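Local coordinates for protein glycosyl transferase family 9 (Veillonella parvula, PDB 3TOV) that probably transfers a sugar, perhaps a heptose, from a nucleotide-activated donor to an acceptor, as in other family 9 glycosyltransferases of the GT-B fold, at residues 70-84 with 99-111. Residues are numbered along the deposited sequence; the frame is centred on the assembly and turned at random.
Sequences RHNSISGLNEVAREI and NERTSYLAWKIHA. With SO4 (sulfate ion), chain F.
Y104 places its CG opposite the backbone N (chi1 173°), which carries the ring from helix 100-109 to N78 on helix 70-84. Y104 OH is placed to donate to N78 OD1, which lies at the ring edge, near its plane. The modelled separation is too short to trust, and the details of this bond are doubtful. The amide and ring planes stand 68° apart. R101 runs extended from CG to NE toward the start of helix 70-84. I74 CD1 sits over the centre of one face of its guanidinium, 3.6 Å from R101 CZ. S73 CB lies at the edge of the same group, 3.6 Å from R101 NE. A lysine in place of R101 has no flat guanidinium, and I74 CD1 and S73 CB would probably lose their packing partner. The two helices lie side by side on one face of a parallel sheet with strand order 3-2-1-4-5-6, the Rossmann-like N-terminal domain of a GT-B fold. L105 inserts between L77 and V80. Its CD2 is 4.0 Å from L77 CD2, and its CD1 is 3.8 Å from V80 CG1. V80 also rests on strand 61-65. The backbones come closest where A81 faces I109, with CA atoms 4.8 Å apart. There A81 CB packs on K108 CG at 3.8 Å. Deeper in, I84 CD1 meets I109 CD1 at 4.0 Å, and I84 reaches V12 on strand 10-14.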
ATOM      1  N   ARG A  70      -0.946 -16.370 -20.958  1.00157.32           N
ATOM      2  CA  ARG A  70      -0.031 -17.372 -20.414  1.00154.51           C
ATOM      3  C   ARG A  70       1.353 -17.381 -21.078  1.00155.24           C
ATOM      4  O   ARG A  70       2.377 -17.190 -20.410  1.00148.56           O
ATOM      5  CB  ARG A  70      -0.673 -18.770 -20.460  1.00155.39           C
ATOM      6  CG  ARG A  70       0.280 -19.897 -20.858  1.00150.23           C
ATOM      7  CD  ARG A  70       0.158 -21.110 -19.949  1.00139.41           C
ATOM      8  NE  ARG A  70      -1.226 -21.523 -19.752  1.00132.84           N
ATOM      9  CZ  ARG A  70      -1.942 -21.223 -18.675  1.00120.20           C
ATOM     10  NH1 ARG A  70      -1.404 -20.509 -17.694  1.00104.14           N
ATOM     11  NH2 ARG A  70      -3.194 -21.644 -18.581  1.00125.35           N
ATOM     12  N   HIS A  71       1.371 -17.602 -22.390  1.00160.84           N
ATOM     13  CA  HIS A  71       2.609 -17.686 -23.155  1.00158.64           C
ATOM     14  C   HIS A  71       3.430 -16.422 -22.950  1.00153.18           C
ATOM     15  O   HIS A  71       4.636 -16.480 -22.700  1.00150.20           O
ATOM     16  CB  HIS A  71       2.290 -17.859 -24.641  1.00165.45           C
ATOM     17  CG  HIS A  71       1.038 -18.639 -24.904  1.00170.24           C
ATOM     18  ND1 HIS A  71       0.562 -19.600 -24.037  1.00167.73           N
ATOM     19  CD2 HIS A  71       0.160 -18.594 -25.934  1.00178.31           C
ATOM     20  CE1 HIS A  71      -0.553 -20.116 -24.524  1.00174.89           C
ATOM     21  NE2 HIS A  71      -0.818 -19.524 -25.674  1.00181.71           N
ATOM     22  N   ASN A  72       2.750 -15.284 -23.063  1.00151.98           N
ATOM     23  CA  ASN A  72       3.342 -13.966 -22.851  1.00144.04           C
ATOM     24  C   ASN A  72       4.068 -13.873 -21.512  1.00129.78           C
ATOM     25  O   ASN A  72       5.249 -13.530 -21.453  1.00128.90           O
ATOM     26  CB  ASN A  72       2.255 -12.881 -22.956  1.00145.34           C
ATOM     27  CG  ASN A  72       2.744 -11.506 -22.524  1.00139.56           C
ATOM     28  OD1 ASN A  72       2.608 -11.122 -21.359  1.00134.98           O
ATOM     29  ND2 ASN A  72       3.302 -10.754 -23.467  1.00139.51           N
ATOM     30  N   SER A  73       3.356 -14.185 -20.438  1.00117.29           N
ATOM     31  CA  SER A  73       3.940 -14.127 -19.112  1.00102.63           C
ATOM     32  C   SER A  73       5.221 -14.955 -19.045  1.00 94.47           C
ATOM     33  O   SER A  73       6.304 -14.411 -18.816  1.00 88.90           O
ATOM     34  CB  SER A  73       2.931 -14.604 -18.071  1.00100.59           C
ATOM     35  OG  SER A  73       1.790 -13.768 -18.075  1.00105.36           O
ATOM     36  N   ILE A  74       5.094 -16.263 -19.266  1.00 90.50           N
ATOM     37  CA  ILE A  74       6.216 -17.188 -19.075  1.00 81.64           C
ATOM     38  C   ILE A  74       7.407 -16.876 -19.983  1.00 81.40           C
ATOM     39  O   ILE A  74       8.563 -16.975 -19.572  1.00 77.33           O
ATOM     40  CB  ILE A  74       5.790 -18.663 -19.240  1.00 76.81           C
ATOM     41  CG1 ILE A  74       5.422 -19.271 -17.887  1.00 64.53           C
ATOM     42  CG2 ILE A  74       6.924 -19.475 -19.823  1.00 78.32           C
ATOM     43  CD1 ILE A  74       4.184 -18.703 -17.260  1.00 55.90           C
ATOM     44  N   SER A  75       7.125 -16.502 -21.223  1.00 83.99           N
ATOM     45  CA  SER A  75       8.178 -16.022 -22.096  1.00 78.13           C
ATOM     46  C   SER A  75       8.964 -14.892 -21.412  1.00 74.04           C
ATOM     47  O   SER A  75      10.196 -14.884 -21.438  1.00 77.06           O
ATOM     48  CB  SER A  75       7.587 -15.549 -23.414  1.00 78.39           C
ATOM     49  OG  SER A  75       8.530 -14.767 -24.110  1.00 84.63           O
ATOM     50  N   GLY A  76       8.249 -13.958 -20.783  1.00 65.91           N
ATOM     51  CA  GLY A  76       8.860 -12.807 -20.132  1.00 60.85           C
ATOM     52  C   GLY A  76       9.564 -13.122 -18.824  1.00 67.13           C
ATOM     53  O   GLY A  76      10.368 -12.324 -18.322  1.00 65.73           O
ATOM     54  N   LEU A  77       9.254 -14.290 -18.267  1.00 68.60           N
ATOM     55  CA  LEU A  77       9.854 -14.761 -17.020  1.00 55.41           C
ATOM     56  C   LEU A  77      11.170 -15.500 -17.294  1.00 58.19           C
ATOM     57  O   LEU A  77      12.202 -15.223 -16.674  1.00 60.09           O
ATOM     58  CB  LEU A  77       8.875 -15.681 -16.296  1.00 48.33           C
ATOM     59  CG  LEU A  77       7.535 -15.047 -15.917  1.00 48.69           C
ATOM     60  CD1 LEU A  77       6.511 -16.091 -15.450  1.00 48.63           C
ATOM     61  CD2 LEU A  77       7.758 -13.988 -14.867  1.00 42.49           C
ATOM     62  N   ASN A  78      11.129 -16.449 -18.222  1.00 55.07           N
ATOM     63  CA  ASN A  78      12.348 -17.064 -18.704  1.00 53.71           C
ATOM     64  C   ASN A  78      13.313 -15.956 -19.081  1.00 56.90           C
ATOM     65  O   ASN A  78      14.530 -16.088 -18.944  1.00 60.11           O
ATOM     66  CB  ASN A  78      12.044 -17.929 -19.916  1.00 56.61           C
ATOM     67  CG  ASN A  78      11.112 -19.059 -19.588  1.00 58.20           C
ATOM     68  OD1 ASN A  78      11.189 -19.635 -18.506  1.00 57.09           O
ATOM     69  ND2 ASN A  78      10.214 -19.376 -20.508  1.00 58.52           N
ATOM     70  N   GLU A  79      12.742 -14.855 -19.552  1.00 60.76           N
ATOM     71  CA  GLU A  79      13.511 -13.695 -19.958  1.00 71.29           C
ATOM     72  C   GLU A  79      14.199 -13.087 -18.749  1.00 66.25           C
ATOM     73  O   GLU A  79      15.425 -13.052 -18.681  1.00 68.56           O
ATOM     74  CB  GLU A  79      12.599 -12.665 -20.631  1.00 84.78           C
ATOM     75  CG  GLU A  79      13.311 -11.750 -21.630  1.00103.17           C
ATOM     76  CD  GLU A  79      14.092 -10.630 -20.959  1.00112.33           C
ATOM     77  OE1 GLU A  79      13.737 -10.257 -19.818  1.00114.30           O
ATOM     78  OE2 GLU A  79      15.058 -10.120 -21.574  1.00115.22           O
ATOM     79  N   VAL A  80      13.398 -12.613 -17.799  1.00 64.52           N
ATOM     80  CA  VAL A  80      13.892 -12.029 -16.548  1.00 62.34           C
ATOM     81  C   VAL A  80      14.987 -12.856 -15.868  1.00 58.75           C
ATOM     82  O   VAL A  80      16.010 -12.312 -15.433  1.00 59.00           O
ATOM     83  CB  VAL A  80      12.734 -11.822 -15.552  1.00 59.70           C
ATOM     84  CG1 VAL A  80      13.201 -12.065 -14.109  1.00 50.05           C
ATOM     85  CG2 VAL A  80      12.108 -10.437 -15.739  1.00 62.79           C
ATOM     86  N   ALA A  81      14.762 -14.163 -15.766  1.00 47.54           N
ATOM     87  CA  ALA A  81      15.768 -15.050 -15.224  1.00 49.96           C
ATOM     88  C   ALA A  81      17.082 -14.905 -16.009  1.00 63.69           C
ATOM     89  O   ALA A  81      18.123 -14.585 -15.433  1.00 68.70           O
ATOM     90  CB  ALA A  81      15.264 -16.485 -15.239  1.00 51.10           C
ATOM     91  N   ARG A  82      17.032 -15.122 -17.322  1.00 68.21           N
ATOM     92  CA  ARG A  82      18.177 -14.841 -18.186  1.00 76.16           C
ATOM     93  C   ARG A  82      18.800 -13.481 -17.866  1.00 73.86           C
ATOM     94  O   ARG A  82      20.001 -13.388 -17.607  1.00 76.92           O
ATOM     95  CB  ARG A  82      17.755 -14.876 -19.656  1.00 82.34           C
ATOM     96  CG  ARG A  82      18.746 -15.555 -20.594  1.00 84.78           C
ATOM     97  CD  ARG A  82      17.992 -16.437 -21.592  1.00 90.19           C
ATOM     98  NE  ARG A  82      16.559 -16.133 -21.608  1.00 90.10           N
ATOM     99  CZ  ARG A  82      15.732 -16.444 -22.602  1.00 94.09           C
ATOM    100  NH1 ARG A  82      16.192 -17.063 -23.684  1.00106.62           N
ATOM    101  NH2 ARG A  82      14.445 -16.126 -22.523  1.00 86.01           N
ATOM    102  N   GLU A  83      17.976 -12.435 -17.886  1.00 68.85           N
ATOM    103  CA  GLU A  83      18.413 -11.071 -17.579  1.00 71.97           C
ATOM    104  C   GLU A  83      19.139 -10.977 -16.238  1.00 75.28           C
ATOM    105  O   GLU A  83      20.200 -10.358 -16.136  1.00 80.03           O
ATOM    106  CB  GLU A  83      17.220 -10.112 -17.598  1.00 74.98           C
ATOM    107  CG  GLU A  83      17.582  -8.629 -17.496  1.00 84.34           C
ATOM    108  CD  GLU A  83      16.351  -7.723 -17.342  1.00 91.44           C
ATOM    109  OE1 GLU A  83      16.529  -6.526 -17.027  1.00 93.26           O
ATOM    110  OE2 GLU A  83      15.206  -8.203 -17.529  1.00 91.02           O
ATOM    111  N   ILE A  84      18.562 -11.589 -15.209  1.00 72.59           N
ATOM    112  CA  ILE A  84      19.172 -11.596 -13.884  1.00 70.14           C
ATOM    113  C   ILE A  84      20.534 -12.269 -13.907  1.00 73.28           C
ATOM    114  O   ILE A  84      21.486 -11.774 -13.314  1.00 75.85           O
ATOM    115  CB  ILE A  84      18.270 -12.311 -12.864  1.00 68.46           C
ATOM    116  CG1 ILE A  84      17.157 -11.375 -12.395  1.00 66.64           C
ATOM    117  CG2 ILE A  84      19.074 -12.789 -11.673  1.00 70.55           C
ATOM    118  CD1 ILE A  84      16.084 -12.070 -11.587  1.00 63.26           C
ATOM    119  N   ASN A  99       2.286 -18.041  -5.624  1.00 47.25           N
ATOM    120  CA  ASN A  99       1.535 -18.590  -6.754  1.00 45.87           C
ATOM    121  C   ASN A  99       2.504 -19.283  -7.712  1.00 45.83           C
ATOM    122  O   ASN A  99       3.697 -19.008  -7.685  1.00 46.12           O
ATOM    123  CB  ASN A  99       0.792 -17.494  -7.495  1.00 44.30           C
ATOM    124  CG  ASN A  99       1.736 -16.556  -8.218  1.00 54.17           C
ATOM    125  OD1 ASN A  99       2.854 -16.311  -7.755  1.00 54.27           O
ATOM    126  ND2 ASN A  99       1.301 -16.042  -9.366  1.00 58.08           N
ATOM    127  N   GLU A 100       1.993 -20.165  -8.562  1.00 44.29           N
ATOM    128  CA  GLU A 100       2.838 -20.917  -9.484  1.00 47.03           C
ATOM    129  C   GLU A 100       3.699 -20.068 -10.423  1.00 48.32           C
ATOM    130  O   GLU A 100       4.876 -20.359 -10.639  1.00 46.49           O
ATOM    131  CB  GLU A 100       1.994 -21.870 -10.307  1.00 50.88           C
ATOM    132  CG  GLU A 100       0.664 -21.300 -10.656  1.00 59.31           C
ATOM    133  CD  GLU A 100      -0.420 -21.806  -9.737  1.00 65.62           C
ATOM    134  OE1 GLU A 100      -0.855 -21.039  -8.847  1.00 68.40           O
ATOM    135  OE2 GLU A 100      -0.841 -22.972  -9.917  1.00 64.87           O
ATOM    136  N   ARG A 101       3.123 -19.026 -10.999  1.00 48.83           N
ATOM    137  CA  ARG A 101       3.911 -18.202 -11.900  1.00 47.29           C
ATOM    138  C   ARG A 101       5.168 -17.614 -11.251  1.00 45.65           C
ATOM    139  O   ARG A 101       6.266 -17.748 -11.782  1.00 44.69           O
ATOM    140  CB  ARG A 101       3.052 -17.125 -12.540  1.00 48.27           C
ATOM    141  CG  ARG A 101       2.572 -17.545 -13.906  1.00 54.11           C
ATOM    142  CD  ARG A 101       1.370 -16.755 -14.367  1.00 59.58           C
ATOM    143  NE  ARG A 101       1.214 -16.858 -15.814  1.00 65.39           N
ATOM    144  CZ  ARG A 101       0.714 -17.913 -16.451  1.00 68.63           C
ATOM    145  NH1 ARG A 101       0.627 -17.893 -17.772  1.00 69.28           N
ATOM    146  NH2 ARG A 101       0.307 -18.984 -15.780  1.00 68.65           N
ATOM    147  N   THR A 102       5.027 -16.971 -10.102  1.00 42.23           N
ATOM    148  CA  THR A 102       6.207 -16.410  -9.471  1.00 41.10           C
ATOM    149  C   THR A 102       7.075 -17.509  -8.901  1.00 43.45           C
ATOM    150  O   THR A 102       8.299 -17.403  -8.873  1.00 47.42           O
ATOM    151  CB  THR A 102       5.867 -15.426  -8.373  1.00 42.42           C
ATOM    152  OG1 THR A 102       5.176 -14.314  -8.945  1.00 50.26           O
ATOM    153  CG2 THR A 102       7.140 -14.926  -7.731  1.00 38.70           C
ATOM    154  N   SER A 103       6.444 -18.575  -8.438  1.00 42.82           N
ATOM    155  CA  SER A 103       7.206 -19.687  -7.914  1.00 41.67           C
ATOM    156  C   SER A 103       8.054 -20.210  -9.057  1.00 46.65           C
ATOM    157  O   SER A 103       9.248 -20.420  -8.913  1.00 51.13           O
ATOM    158  CB  SER A 103       6.279 -20.766  -7.358  1.00 36.80           C
ATOM    159  OG  SER A 103       5.504 -20.258  -6.286  1.00 35.15           O
ATOM    160  N   TYR A 104       7.436 -20.389 -10.212  1.00 45.19           N
ATOM    161  CA  TYR A 104       8.189 -20.767 -11.384  1.00 51.28           C
ATOM    162  C   TYR A 104       9.418 -19.883 -11.552  1.00 55.99           C
ATOM    163  O   TYR A 104      10.543 -20.365 -11.653  1.00 56.60           O
ATOM    164  CB  TYR A 104       7.311 -20.661 -12.626  1.00 52.13           C
ATOM    165  CG  TYR A 104       8.074 -20.866 -13.903  1.00 45.28           C
ATOM    166  CD1 TYR A 104       8.304 -22.139 -14.394  1.00 47.38           C
ATOM    167  CD2 TYR A 104       8.580 -19.785 -14.605  1.00 44.64           C
ATOM    168  CE1 TYR A 104       9.004 -22.329 -15.561  1.00 55.01           C
ATOM    169  CE2 TYR A 104       9.284 -19.962 -15.771  1.00 50.41           C
ATOM    170  CZ  TYR A 104       9.496 -21.234 -16.247  1.00 52.90           C
ATOM    171  OH  TYR A 104      10.212 -21.418 -17.404  1.00 51.55           O
ATOM    172  N   LEU A 105       9.198 -18.577 -11.595  1.00 58.98           N
ATOM    173  CA  LEU A 105      10.294 -17.644 -11.796  1.00 57.62           C
ATOM    174  C   LEU A 105      11.462 -17.902 -10.833  1.00 54.94           C
ATOM    175  O   LEU A 105      12.597 -18.083 -11.271  1.00 54.25           O
ATOM    176  CB  LEU A 105       9.795 -16.203 -11.680  1.00 50.20           C
ATOM    177  CG  LEU A 105      10.912 -15.169 -11.730  1.00 47.63           C
ATOM    178  CD1 LEU A 105      11.783 -15.415 -12.946  1.00 45.91           C
ATOM    179  CD2 LEU A 105      10.337 -13.770 -11.752  1.00 49.95           C
ATOM    180  N   ALA A 106      11.175 -17.918  -9.532  1.00 52.09           N
ATOM    181  CA  ALA A 106      12.193 -18.157  -8.503  1.00 53.99           C
ATOM    182  C   ALA A 106      12.977 -19.439  -8.768  1.00 53.03           C
ATOM    183  O   ALA A 106      14.178 -19.508  -8.538  1.00 60.36           O
ATOM    184  CB  ALA A 106      11.548 -18.218  -7.115  1.00 58.14           C
ATOM    185  N   TRP A 107      12.277 -20.463  -9.236  1.00 45.69           N
ATOM    186  CA  TRP A 107      12.912 -21.710  -9.613  1.00 42.35           C
ATOM    187  C   TRP A 107      13.783 -21.473 -10.839  1.00 52.05           C
ATOM    188  O   TRP A 107      14.963 -21.808 -10.832  1.00 56.72           O
ATOM    189  CB  TRP A 107      11.849 -22.770  -9.912  1.00 39.64           C
ATOM    190  CG  TRP A 107      12.376 -24.004 -10.573  1.00 49.38           C
ATOM    191  CD1 TRP A 107      12.935 -25.082  -9.958  1.00 56.57           C
ATOM    192  CD2 TRP A 107      12.383 -24.293 -11.977  1.00 59.90           C
ATOM    193  NE1 TRP A 107      13.297 -26.027 -10.889  1.00 64.50           N
ATOM    194  CE2 TRP A 107      12.970 -25.568 -12.138  1.00 65.28           C
ATOM    195  CE3 TRP A 107      11.961 -23.599 -13.116  1.00 61.52           C
ATOM    196  CZ2 TRP A 107      13.143 -26.163 -13.392  1.00 63.15           C
ATOM    197  CZ3 TRP A 107      12.139 -24.198 -14.363  1.00 63.96           C
ATOM    198  CH2 TRP A 107      12.721 -25.464 -14.486  1.00 61.31           C
ATOM    199  N   LYS A 108      13.203 -20.875 -11.881  1.00 51.97           N
ATOM    200  CA  LYS A 108      13.907 -20.675 -13.137  1.00 56.65           C
ATOM    201  C   LYS A 108      15.227 -19.923 -12.979  1.00 66.79           C
ATOM    202  O   LYS A 108      16.182 -20.177 -13.715  1.00 78.70           O
ATOM    203  CB  LYS A 108      13.023 -19.952 -14.148  1.00 57.42           C
ATOM    204  CG  LYS A 108      13.640 -19.857 -15.550  1.00 56.41           C
ATOM    205  CD  LYS A 108      13.720 -21.231 -16.244  1.00 56.47           C
ATOM    206  CE  LYS A 108      14.907 -21.302 -17.204  1.00 57.03           C
ATOM    207  NZ  LYS A 108      15.170 -19.979 -17.877  1.00 56.98           N
ATOM    208  N   ILE A 109      15.285 -18.995 -12.036  1.00 59.47           N
ATOM    209  CA  ILE A 109      16.540 -18.315 -11.738  1.00 60.82           C
ATOM    210  C   ILE A 109      17.640 -19.329 -11.365  1.00 68.72           C
ATOM    211  O   ILE A 109      18.807 -19.172 -11.732  1.00 69.04           O
ATOM    212  CB  ILE A 109      16.327 -17.283 -10.629  1.00 58.23           C
ATOM    213  CG1 ILE A 109      15.343 -16.213 -11.119  1.00 60.29           C
ATOM    214  CG2 ILE A 109      17.642 -16.664 -10.205  1.00 56.74           C
ATOM    215  CD1 ILE A 109      14.632 -15.450 -10.012  1.00 57.80           C
ATOM    216  N   HIS A 110      17.252 -20.375 -10.644  1.00 71.16           N
ATOM    217  CA  HIS A 110      18.151 -21.485 -10.345  1.00 65.27           C
ATOM    218  C   HIS A 110      19.346 -21.108  -9.500  1.00 66.47           C
ATOM    219  O   HIS A 110      20.474 -21.445  -9.842  1.00 73.11           O
ATOM    220  CB  HIS A 110      18.639 -22.138 -11.631  1.00 63.89           C
ATOM    221  CG  HIS A 110      17.932 -23.411 -11.953  1.00 74.77           C
ATOM    222  ND1 HIS A 110      16.788 -23.453 -12.725  1.00 77.23           N
ATOM    223  CD2 HIS A 110      18.188 -24.689 -11.584  1.00 83.38           C
ATOM    224  CE1 HIS A 110      16.378 -24.705 -12.824  1.00 84.73           C
ATOM    225  NE2 HIS A 110      17.208 -25.475 -12.141  1.00 88.04           N
ATOM    226  N   ALA A 111      19.105 -20.423  -8.389  1.00 63.06           N
ATOM    227  CA  ALA A 111      20.201 -20.047  -7.505  1.00 57.37           C
ATOM    228  C   ALA A 111      20.557 -21.195  -6.570  1.00 61.07           C
ATOM    229  O   ALA A 111      19.697 -22.007  -6.209  1.00 64.06           O
ATOM    230  CB  ALA A 111      19.865 -18.785  -6.718  1.00 48.97           C
TER
HETATM  231  S   SO4 F 350      -0.525 -14.404 -25.017  0.70110.82           S
HETATM  232  O1  SO4 F 350       0.336 -15.222 -25.865  0.70108.87           O
HETATM  233  O2  SO4 F 350      -0.172 -12.991 -25.145  0.70107.73           O
HETATM  234  O3  SO4 F 350      -1.920 -14.618 -25.393  0.70109.90           O
HETATM  235  O4  SO4 F 350      -0.339 -14.818 -23.632  0.70114.05           O